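Local coordinates for 2-dehydropantoate 2-reductase (Enterococcus faecium, PDB 3WFI), which acts as a D-mandelate dehydrogenase of the ketopantoate reductase family, using NADH/NAD(+) as coenzyme and recognising substrate and coenzyme by mechanisms distinct from those of ketopantoate reductase, at residues M119-W129 and G145-K156; A214-N223 and V238-F249. All coordinates share one frame; numbering follows the deposited sequence.

Interaction 1: residues M119-W129 and G145-K156; sequences MENIYIGNTMW and GSVELQNLGDGK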
loop_
_atom_site.group_PDB
_atom_site.type_symbol
_atom_site.label_atom_id
_atom_site.label_comp_id
_atom_site.label_asym_id
_atom_site.label_seq_id
_atom_site.Cartn_x
_atom_site.Cartn_y
_atom_site.Cartn_z
ATOM N N MET B 119 10.024 -31.615 7.074
ATOM C CA MET B 119 10.882 -30.878 6.169
ATOM C C MET B 119 11.959 -31.755 5.529
ATOM O O MET B 119 12.275 -31.586 4.350
ATOM C CB MET B 119 11.536 -29.714 6.938
ATOM C CG MET B 119 12.136 -28.626 6.066
ATOM S SD MET B 119 10.958 -27.893 4.919
ATOM C CE MET B 119 9.730 -27.145 5.993
ATOM N N GLU B 120 12.499 -32.702 6.298
ATOM C CA GLU B 120 13.547 -33.611 5.819
ATOM C C GLU B 120 13.103 -34.446 4.607
ATOM O O GLU B 120 13.936 -34.934 3.843
ATOM C CB GLU B 120 14.102 -34.500 6.958
ATOM C CG GLU B 120 13.407 -35.843 7.161
ATOM C CD GLU B 120 13.961 -36.688 8.313
ATOM O OE1 GLU B 120 13.731 -36.331 9.487
ATOM O OE2 GLU B 120 14.588 -37.735 8.050
ATOM N N ASN B 121 11.794 -34.591 4.430
ATOM C CA ASN B 121 11.250 -35.374 3.319
ATOM C C ASN B 121 10.691 -34.524 2.173
ATOM O O ASN B 121 10.012 -35.056 1.282
ATOM C CB ASN B 121 10.148 -36.307 3.830
ATOM C CG ASN B 121 10.680 -37.481 4.652
ATOM O OD1 ASN B 121 9.934 -38.105 5.419
ATOM N ND2 ASN B 121 11.947 -37.818 4.467
ATOM N N ILE B 122 10.978 -33.223 2.187
ATOM C CA ILE B 122 10.453 -32.315 1.150
ATOM C C ILE B 122 11.565 -31.910 0.189
ATOM O O ILE B 122 12.687 -31.566 0.607
ATOM C CB ILE B 122 9.784 -31.057 1.739
ATOM C CG1 ILE B 122 8.667 -31.452 2.702
ATOM C CG2 ILE B 122 9.193 -30.193 0.626
ATOM C CD1 ILE B 122 8.026 -30.290 3.435
ATOM N N TYR B 123 11.236 -31.953 -1.104
ATOM C CA TYR B 123 12.166 -31.601 -2.159
ATOM C C TYR B 123 11.477 -30.603 -3.090
ATOM O O TYR B 123 10.265 -30.661 -3.291
ATOM C CB TYR B 123 12.631 -32.847 -2.926
ATOM C CG TYR B 123 13.290 -33.888 -2.043
ATOM C CD1 TYR B 123 14.671 -33.933 -1.901
ATOM C CD2 TYR B 123 12.521 -34.798 -1.318
ATOM C CE1 TYR B 123 15.273 -34.860 -1.077
ATOM C CE2 TYR B 123 13.107 -35.734 -0.486
ATOM C CZ TYR B 123 14.486 -35.766 -0.379
ATOM O OH TYR B 123 15.078 -36.670 0.446
ATOM N N ILE B 124 12.253 -29.666 -3.616
ATOM C CA ILE B 124 11.723 -28.622 -4.492
ATOM C C ILE B 124 12.432 -28.715 -5.825
ATOM O O ILE B 124 13.630 -29.004 -5.870
ATOM C CB ILE B 124 11.927 -27.222 -3.893
ATOM C CG1 ILE B 124 13.366 -27.028 -3.395
ATOM C CG2 ILE B 124 10.955 -27.007 -2.751
ATOM C CD1 ILE B 124 13.726 -25.581 -3.137
ATOM N N GLY B 125 11.700 -28.481 -6.910
ATOM C CA GLY B 125 12.302 -28.557 -8.226
ATOM C C GLY B 125 11.639 -27.739 -9.321
ATOM O O GLY B 125 10.576 -27.148 -9.136
ATOM N N ASN B 126 12.316 -27.698 -10.458
ATOM C CA ASN B 126 11.815 -27.052 -11.666
ATOM C C ASN B 126 11.801 -28.091 -12.748
ATOM O O ASN B 126 12.698 -28.927 -12.802
ATOM C CB ASN B 126 12.735 -25.895 -12.098
ATOM C CG ASN B 126 12.741 -24.746 -11.109
ATOM O OD1 ASN B 126 13.728 -24.026 -10.978
ATOM N ND2 ASN B 126 11.635 -24.566 -10.403
ATOM N N THR B 127 10.795 -28.045 -13.612
ATOM C CA THR B 127 10.766 -28.919 -14.779
ATOM C C THR B 127 10.791 -28.072 -16.054
ATOM O O THR B 127 10.106 -27.057 -16.139
ATOM C CB THR B 127 9.553 -29.876 -14.788
ATOM O OG1 THR B 127 9.504 -30.558 -16.052
ATOM C CG2 THR B 127 8.239 -29.126 -14.570
ATOM N N MET B 128 11.604 -28.489 -17.022
ATOM C CA MET B 128 11.715 -27.787 -18.302
ATOM C C MET B 128 11.107 -28.592 -19.453
ATOM O O MET B 128 11.235 -28.218 -20.619
ATOM C CB MET B 128 13.180 -27.412 -18.589
ATOM C CG MET B 128 13.561 -26.037 -18.035
ATOM S SD MET B 128 14.560 -25.925 -16.528
ATOM C CE MET B 128 13.999 -27.263 -15.487
ATOM N N TRP B 129 10.425 -29.685 -19.116
ATOM C CA TRP B 129 9.646 -30.452 -20.086
ATOM C C TRP B 129 8.439 -29.653 -20.550
ATOM O O TRP B 129 8.004 -28.748 -19.855
ATOM C CB TRP B 129 9.171 -31.771 -19.451
ATOM C CG TRP B 129 10.279 -32.727 -19.230
ATOM C CD1 TRP B 129 10.990 -32.918 -18.073
ATOM C CD2 TRP B 129 10.830 -33.620 -20.197
ATOM N NE1 TRP B 129 11.948 -33.883 -18.270
ATOM C CE2 TRP B 129 11.871 -34.330 -19.564
ATOM C CE3 TRP B 129 10.554 -33.883 -21.546
ATOM C CZ2 TRP B 129 12.629 -35.299 -20.231
ATOM C CZ3 TRP B 129 11.301 -34.849 -22.204
ATOM C CH2 TRP B 129 12.329 -35.544 -21.545
ATOM N N GLY B 145 13.526 -32.199 -22.585
ATOM C CA GLY B 145 13.351 -31.452 -21.354
ATOM C C GLY B 145 14.312 -31.907 -20.273
ATOM O O GLY B 145 15.237 -32.673 -20.533
ATOM N N SER B 146 14.085 -31.419 -19.062
ATOM C CA SER B 146 14.905 -31.783 -17.906
ATOM C C SER B 146 14.216 -31.405 -16.597
ATOM O O SER B 146 13.204 -30.705 -16.585
ATOM C CB SER B 146 16.253 -31.065 -17.969
ATOM O OG SER B 146 16.080 -29.675 -17.749
ATOM N N VAL B 147 14.786 -31.893 -15.500
ATOM C CA VAL B 147 14.321 -31.569 -14.164
ATOM C C VAL B 147 15.527 -31.253 -13.297
ATOM O O VAL B 147 16.553 -31.938 -13.368
ATOM C CB VAL B 147 13.527 -32.745 -13.531
ATOM C CG1 VAL B 147 13.089 -32.403 -12.114
ATOM C CG2 VAL B 147 12.326 -33.116 -14.398
ATOM N N GLU B 148 15.397 -30.220 -12.477
ATOM C CA GLU B 148 16.396 -29.879 -11.479
ATOM C C GLU B 148 15.690 -29.825 -10.137
ATOM O O GLU B 148 14.587 -29.281 -10.045
ATOM C CB GLU B 148 17.066 -28.532 -11.767
ATOM C CG GLU B 148 17.818 -28.506 -13.096
ATOM C CD GLU B 148 18.643 -27.246 -13.284
ATOM O OE1 GLU B 148 18.410 -26.259 -12.558
ATOM O OE2 GLU B 148 19.525 -27.250 -14.169
ATOM N N LEU B 149 16.314 -30.399 -9.109
ATOM C CA LEU B 149 15.662 -30.506 -7.799
ATOM C C LEU B 149 16.639 -30.428 -6.646
ATOM O O LEU B 149 17.834 -30.697 -6.805
ATOM C CB LEU B 149 14.816 -31.795 -7.715
ATOM C CG LEU B 149 15.523 -33.160 -7.751
ATOM C CD1 LEU B 149 16.063 -33.550 -6.378
ATOM C CD2 LEU B 149 14.580 -34.245 -8.250
ATOM N N GLN B 150 16.112 -30.046 -5.485
ATOM C CA GLN B 150 16.908 -29.822 -4.296
ATOM C C GLN B 150 16.183 -30.278 -3.035
ATOM O O GLN B 150 14.972 -30.129 -2.920
ATOM C CB GLN B 150 17.225 -28.333 -4.165
ATOM C CG GLN B 150 18.225 -28.024 -3.060
ATOM C CD GLN B 150 18.698 -26.588 -3.066
ATOM O OE1 GLN B 150 18.170 -25.744 -3.796
ATOM N NE2 GLN B 150 19.732 -26.309 -2.268
ATOM N N ASN B 151 16.946 -30.815 -2.092
ATOM C CA ASN B 151 16.437 -31.107 -0.759
ATOM C C ASN B 151 16.188 -29.821 0.031
ATOM O O ASN B 151 16.981 -28.892 -0.014
ATOM C CB ASN B 151 17.404 -32.016 0.021
ATOM C CG ASN B 151 18.776 -31.389 0.215
ATOM O OD1 ASN B 151 19.502 -31.162 -0.749
ATOM N ND2 ASN B 151 19.131 -31.101 1.458
ATOM N N LEU B 152 15.086 -29.775 0.759
ATOM C CA LEU B 152 14.905 -28.759 1.803
ATOM C C LEU B 152 15.470 -29.119 3.169
ATOM O O LEU B 152 15.788 -28.223 3.946
ATOM C CB LEU B 152 13.440 -28.420 1.967
ATOM C CG LEU B 152 12.877 -27.721 0.748
ATOM C CD1 LEU B 152 11.417 -27.420 1.001
ATOM C CD2 LEU B 152 13.637 -26.444 0.464
ATOM N N GLY B 153 15.587 -30.399 3.489
ATOM C CA GLY B 153 16.083 -30.766 4.815
ATOM C C GLY B 153 17.587 -30.929 4.858
ATOM O O GLY B 153 18.188 -31.471 3.933
ATOM N N ASP B 154 18.185 -30.489 5.964
ATOM C CA ASP B 154 19.633 -30.542 6.159
ATOM C C ASP B 154 20.103 -31.967 6.006
ATOM O O ASP B 154 19.454 -32.886 6.500
ATOM C CB ASP B 154 20.007 -30.080 7.580
ATOM C CG ASP B 154 19.750 -28.603 7.828
ATOM O OD1 ASP B 154 19.737 -27.775 6.886
ATOM O OD2 ASP B 154 19.601 -28.252 9.010
ATOM N N GLY B 155 21.213 -32.156 5.302
ATOM C CA GLY B 155 21.830 -33.468 5.177
ATOM C C GLY B 155 21.141 -34.448 4.240
ATOM O O GLY B 155 21.504 -35.624 4.213
ATOM N N LYS B 156 20.182 -33.969 3.447
ATOM C CA LYS B 156 19.445 -34.830 2.540
ATOM C C LYS B 156 19.886 -34.672 1.074
ATOM O O LYS B 156 19.134 -35.020 0.163
ATOM C CB LYS B 156 17.944 -34.570 2.670
ATOM C CG LYS B 156 17.376 -34.717 4.078
ATOM C CD LYS B 156 17.647 -36.073 4.739
ATOM C CE LYS B 156 16.996 -37.242 4.023
ATOM N NZ LYS B 156 15.505 -37.217 4.089
HETATM O O HOH W 1 14.722 -32.872 2.056
#

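Interaction 2: residues A214-N223 and V238-F249; sequences AHKMVATIVN and VPEVIAHCESCF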
loop_
_atom_site.group_PDB
_atom_site.type_symbol
_atom_site.label_atom_id
_atom_site.label_comp_id
_atom_site.label_asym_id
_atom_site.label_seq_id
_atom_site.Cartn_x
_atom_site.Cartn_y
_atom_site.Cartn_z
ATOM N N ALA B 214 9.389 3.824 -7.494
ATOM C CA ALA B 214 9.385 2.389 -7.788
ATOM C C ALA B 214 10.631 1.716 -7.193
ATOM O O ALA B 214 10.548 0.644 -6.621
ATOM C CB ALA B 214 9.274 2.141 -9.290
ATOM N N HIS B 215 11.778 2.364 -7.296
ATOM C CA HIS B 215 13.003 1.757 -6.792
ATOM C C HIS B 215 12.921 1.540 -5.283
ATOM O O HIS B 215 13.240 0.470 -4.792
ATOM C CB HIS B 215 14.243 2.586 -7.149
ATOM C CG HIS B 215 15.482 2.095 -6.475
ATOM N ND1 HIS B 215 16.125 0.941 -6.865
ATOM C CD2 HIS B 215 16.181 2.578 -5.423
ATOM C CE1 HIS B 215 17.166 0.733 -6.079
ATOM N NE2 HIS B 215 17.218 1.708 -5.190
ATOM N N LYS B 216 12.464 2.561 -4.562
ATOM C CA LYS B 216 12.321 2.456 -3.133
ATOM C C LYS B 216 11.348 1.329 -2.758
ATOM O O LYS B 216 11.605 0.559 -1.832
ATOM C CB LYS B 216 11.877 3.783 -2.533
ATOM C CG LYS B 216 11.458 3.702 -1.070
ATOM C CD LYS B 216 12.622 3.306 -0.158
ATOM C CE LYS B 216 12.309 3.577 1.312
ATOM N NZ LYS B 216 11.068 2.896 1.743
ATOM N N MET B 217 10.234 1.238 -3.458
ATOM C CA MET B 217 9.212 0.239 -3.101
ATOM C C MET B 217 9.721 -1.181 -3.382
ATOM O O MET B 217 9.558 -2.086 -2.566
ATOM C CB MET B 217 7.916 0.519 -3.855
ATOM C CG MET B 217 7.240 1.803 -3.391
ATOM S SD MET B 217 5.620 2.108 -4.134
ATOM C CE MET B 217 6.093 2.431 -5.847
ATOM N N VAL B 218 10.359 -1.349 -4.531
ATOM C CA VAL B 218 10.963 -2.626 -4.897
ATOM C C VAL B 218 12.055 -3.002 -3.879
ATOM O O VAL B 218 12.065 -4.116 -3.376
ATOM C CB VAL B 218 11.516 -2.602 -6.352
ATOM C CG1 VAL B 218 12.401 -3.820 -6.639
ATOM C CG2 VAL B 218 10.363 -2.537 -7.348
ATOM N N ALA B 219 12.950 -2.064 -3.571
ATOM C CA ALA B 219 14.061 -2.334 -2.668
ATOM C C ALA B 219 13.584 -2.738 -1.295
ATOM O O ALA B 219 14.139 -3.665 -0.682
ATOM C CB ALA B 219 14.981 -1.130 -2.562
ATOM N N THR B 220 12.556 -2.043 -0.800
ATOM C CA THR B 220 12.020 -2.337 0.519
ATOM C C THR B 220 11.424 -3.742 0.554
ATOM O O THR B 220 11.656 -4.497 1.509
ATOM C CB THR B 220 10.959 -1.289 0.934
ATOM O OG1 THR B 220 11.536 0.018 0.893
ATOM C CG2 THR B 220 10.448 -1.540 2.335
ATOM N N ILE B 221 10.651 -4.091 -0.468
ATOM C CA ILE B 221 10.025 -5.415 -0.524
ATOM C C ILE B 221 11.078 -6.520 -0.617
ATOM O O ILE B 221 11.003 -7.524 0.107
ATOM C CB ILE B 221 9.000 -5.526 -1.675
ATOM C CG1 ILE B 221 7.785 -4.669 -1.368
ATOM C CG2 ILE B 221 8.563 -6.979 -1.885
ATOM C CD1 ILE B 221 6.969 -4.297 -2.599
ATOM N N VAL B 222 12.075 -6.335 -1.478
ATOM C CA VAL B 222 13.110 -7.354 -1.655
ATOM C C VAL B 222 13.871 -7.579 -0.341
ATOM O O VAL B 222 14.219 -8.708 0.000
ATOM C CB VAL B 222 14.077 -6.993 -2.800
ATOM C CG1 VAL B 222 15.279 -7.917 -2.809
ATOM C CG2 VAL B 222 13.363 -7.061 -4.136
ATOM N N ASN B 223 14.092 -6.508 0.418
ATOM C CA ASN B 223 14.751 -6.654 1.715
ATOM C C ASN B 223 13.952 -7.464 2.704
ATOM O O ASN B 223 14.516 -8.211 3.493
ATOM C CB ASN B 223 15.142 -5.298 2.293
ATOM C CG ASN B 223 16.517 -4.896 1.868
ATOM O OD1 ASN B 223 17.506 -5.419 2.380
ATOM N ND2 ASN B 223 16.601 -3.970 0.941
ATOM N N VAL B 238 21.059 -9.014 -2.462
ATOM C CA VAL B 238 19.955 -8.060 -2.562
ATOM C C VAL B 238 20.100 -7.073 -3.727
ATOM O O VAL B 238 19.162 -6.908 -4.514
ATOM C CB VAL B 238 19.677 -7.357 -1.214
ATOM C CG1 VAL B 238 18.708 -6.192 -1.395
ATOM C CG2 VAL B 238 19.127 -8.372 -0.222
ATOM N N PRO B 239 21.280 -6.449 -3.885
ATOM C CA PRO B 239 21.417 -5.559 -5.044
ATOM C C PRO B 239 21.127 -6.252 -6.383
ATOM O O PRO B 239 20.416 -5.688 -7.230
ATOM C CB PRO B 239 22.878 -5.087 -4.958
ATOM C CG PRO B 239 23.247 -5.228 -3.528
ATOM C CD PRO B 239 22.470 -6.409 -3.011
ATOM N N GLU B 240 21.646 -7.466 -6.569
ATOM C CA GLU B 240 21.392 -8.193 -7.816
ATOM C C GLU B 240 19.914 -8.489 -7.967
ATOM O O GLU B 240 19.335 -8.255 -9.033
ATOM C CB GLU B 240 22.202 -9.482 -7.893
ATOM C CG GLU B 240 22.234 -10.115 -9.280
ATOM C CD GLU B 240 20.937 -10.821 -9.692
ATOM O OE1 GLU B 240 20.273 -11.475 -8.844
ATOM O OE2 GLU B 240 20.574 -10.730 -10.884
ATOM N N VAL B 241 19.291 -8.974 -6.899
ATOM C CA VAL B 241 17.871 -9.306 -6.971
ATOM C C VAL B 241 17.024 -8.077 -7.299
ATOM O O VAL B 241 16.119 -8.153 -8.134
ATOM C CB VAL B 241 17.381 -10.036 -5.709
ATOM C CG1 VAL B 241 15.865 -10.194 -5.723
ATOM C CG2 VAL B 241 18.055 -11.396 -5.615
ATOM N N ILE B 242 17.340 -6.945 -6.671
ATOM C CA ILE B 242 16.682 -5.685 -6.980
ATOM C C ILE B 242 16.853 -5.342 -8.468
ATOM O O ILE B 242 15.879 -5.016 -9.154
ATOM C CB ILE B 242 17.211 -4.529 -6.099
ATOM C CG1 ILE B 242 16.756 -4.727 -4.653
ATOM C CG2 ILE B 242 16.702 -3.187 -6.610
ATOM C CD1 ILE B 242 17.521 -3.913 -3.623
ATOM N N ALA B 243 18.084 -5.415 -8.964
ATOM C CA ALA B 243 18.348 -5.139 -10.393
ATOM C C ALA B 243 17.545 -6.086 -11.288
ATOM O O ALA B 243 16.994 -5.679 -12.318
ATOM C CB ALA B 243 19.835 -5.249 -10.700
ATOM N N HIS B 244 17.442 -7.340 -10.866
ATOM C CA HIS B 244 16.674 -8.339 -11.625
ATOM C C HIS B 244 15.177 -7.999 -11.684
ATOM O O HIS B 244 14.542 -8.107 -12.738
ATOM C CB HIS B 244 16.888 -9.728 -11.024
ATOM C CG HIS B 244 16.138 -10.813 -11.733
ATOM N ND1 HIS B 244 16.315 -11.082 -13.071
ATOM C CD2 HIS B 244 15.222 -11.707 -11.288
ATOM C CE1 HIS B 244 15.532 -12.087 -13.428
ATOM N NE2 HIS B 244 14.848 -12.475 -12.368
ATOM N N CYS B 245 14.606 -7.599 -10.547
ATOM C CA CYS B 245 13.239 -7.082 -10.523
ATOM C C CYS B 245 13.080 -5.894 -11.483
ATOM O O CYS B 245 12.111 -5.834 -12.253
ATOM C CB CYS B 245 12.863 -6.646 -9.103
ATOM S SG CYS B 245 12.708 -8.005 -7.930
ATOM N N GLU B 246 14.033 -4.961 -11.422
ATOM C CA GLU B 246 13.959 -3.727 -12.194
ATOM C C GLU B 246 14.218 -3.897 -13.693
ATOM O O GLU B 246 13.839 -3.032 -14.491
ATOM C CB GLU B 246 14.875 -2.662 -11.575
ATOM C CG GLU B 246 14.381 -2.252 -10.188
ATOM C CD GLU B 246 15.197 -1.156 -9.549
ATOM O OE1 GLU B 246 16.287 -0.832 -10.041
ATOM O OE2 GLU B 246 14.752 -0.632 -8.516
ATOM N N SER B 247 14.833 -5.008 -14.079
ATOM C CA SER B 247 14.982 -5.349 -15.495
ATOM C C SER B 247 13.628 -5.542 -16.200
ATOM O O SER B 247 13.533 -5.401 -17.424
ATOM C CB SER B 247 15.853 -6.606 -15.657
ATOM O OG SER B 247 15.159 -7.784 -15.286
ATOM N N CYS B 248 12.580 -5.829 -15.426
ATOM C CA CYS B 248 11.217 -5.892 -15.969
ATOM C C CYS B 248 10.677 -4.559 -16.478
ATOM O O CYS B 248 9.695 -4.532 -17.230
ATOM C CB CYS B 248 10.258 -6.424 -14.914
ATOM S SG CYS B 248 10.620 -8.103 -14.377
ATOM N N PHE B 249 11.289 -3.455 -16.047
ATOM C CA PHE B 249 10.873 -2.119 -16.476
ATOM C C PHE B 249 11.212 -1.803 -17.936
ATOM O O PHE B 249 10.720 -0.809 -18.471
ATOM C CB PHE B 249 11.544 -1.020 -15.645
ATOM C CG PHE B 249 11.246 -1.062 -14.168
ATOM C CD1 PHE B 249 10.072 -1.619 -13.661
ATOM C CD2 PHE B 249 12.141 -0.461 -13.276
ATOM C CE1 PHE B 249 9.825 -1.615 -12.288
ATOM C CE2 PHE B 249 11.900 -0.458 -11.908
ATOM C CZ PHE B 249 10.737 -1.032 -11.414
#

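Interaction 1: residues M119-W129 and G145-K156
Leu152 is the bump that Met119, Ile122 and Ile124 close around. Its CD1 rests 3.6 Å from Ile122 CG2, its CD2 meets Ile124 CD1 at 3.7 Å, and Met119 SD touches the root of the side chain, 3.9 Å from Leu152 CB. At the far end the indole of Trp129 lies flat over bare backbone: Gly145 CA sits 3.6 Å from the centroid of the six-membered ring, 16° off its normal. Glycines supply two more hollows: Gly125 faces Leu149, and Gly153 CA lies 3.9 Å from Glu120 CA. On the Leu149 face, the Tyr123 ring meets Asn151 obliquely, CD1 3.5 Å from Asn151 CA, while its hydroxyl is hydrogen-bonded to Glu99. The Lys156 chain curls back, all four torsions near -60°, so that NZ reaches Glu120 O at 2.8 Å from above the carbonyl plane; a water ties the same oxygen to Ile122 O and Gly153 N. Helix 157-168 covers Tyr123 and Leu149; helix 180-191 lies against Ile124 and Gln150. Between the Trp129 and Leu152 ends runs a backbone ladder, in which strand 147-151 joins the Rossmann sheet antiparallel, while Asn126 and Trp129 lie beside Asn105 and Met11, which bind NAD(+).

Interaction 2: residues A214-N223 and V238-F249
Ile242 reaches from helix 238-246 into a hollow formed by His215, Val218, Ala219 and Val222, a knobs-into-holes fit. At CB the side chain forks. The CG2 methyl, placed anti to the backbone N by a chi1 of -70°, lies 4.0 Å from His215 CE1. The other branch turns to Val222, with Ile242 CG1 4.0 Å from Val222 CB, and its tip, Ile242 CD1, ends against Ala219 CB at 3.9 Å. Ala219 offers only a methyl, which lets the isoleucine tip come close to the helix backbone.

Val222 returns the fit, sitting as a knob among Val238, Val241, Ile242 and Cys245. Its two methyls diverge: Val222 CG1 packs 3.7 Å from Val241 CG1, and Val222 CG2 faces Cys245 SG at 4.0 Å. One turn earlier, Val218 CG1 touches Cys245 CB at 3.8 Å, and beyond it Ala214 CB approaches Phe249 CZ.

A polar clasp borders this apolar seam. His215 ND1 donates to Glu246 OE2 at 2.7 Å with an N-H...O angle of 155°; the oxygen receives it on its syn lone pair, close to the imidazole plane. The carboxylate would probably favour a protonated ring.

The two helix segments run at 131° to each other in the all-helical C-terminal part. Helix 180-191 backs Val241 and His244, Met194 of helix 194-201 touches Val218 and Phe249, and helix 293-308 covers Ile221, while Lys216 forms a salt bridge to Glu300 of the second subunit.

Overall arrangement
From the N terminus, the chain first lays down the parallel strands of the Rossmann domain, and then strand 122-127 enters interaction 1. The 15 residues between its segments include strands 132-135 and 138-140 of a smaller sheet, and the return along 147-151 closes this loop. Strand 174-176 then completes the main sheet, and helix 180-191, which lines both contacts, begins the C-terminal helical part. There interaction 2 closes a second short loop, from helix 214-231 to helix 238-246. The two loops follow in series, neither nested nor crossed. The centres of interactions 1 and 2 lie about 27 Å apart, and the nearest atoms of interactions 1 and 2 are about 12 Å apart.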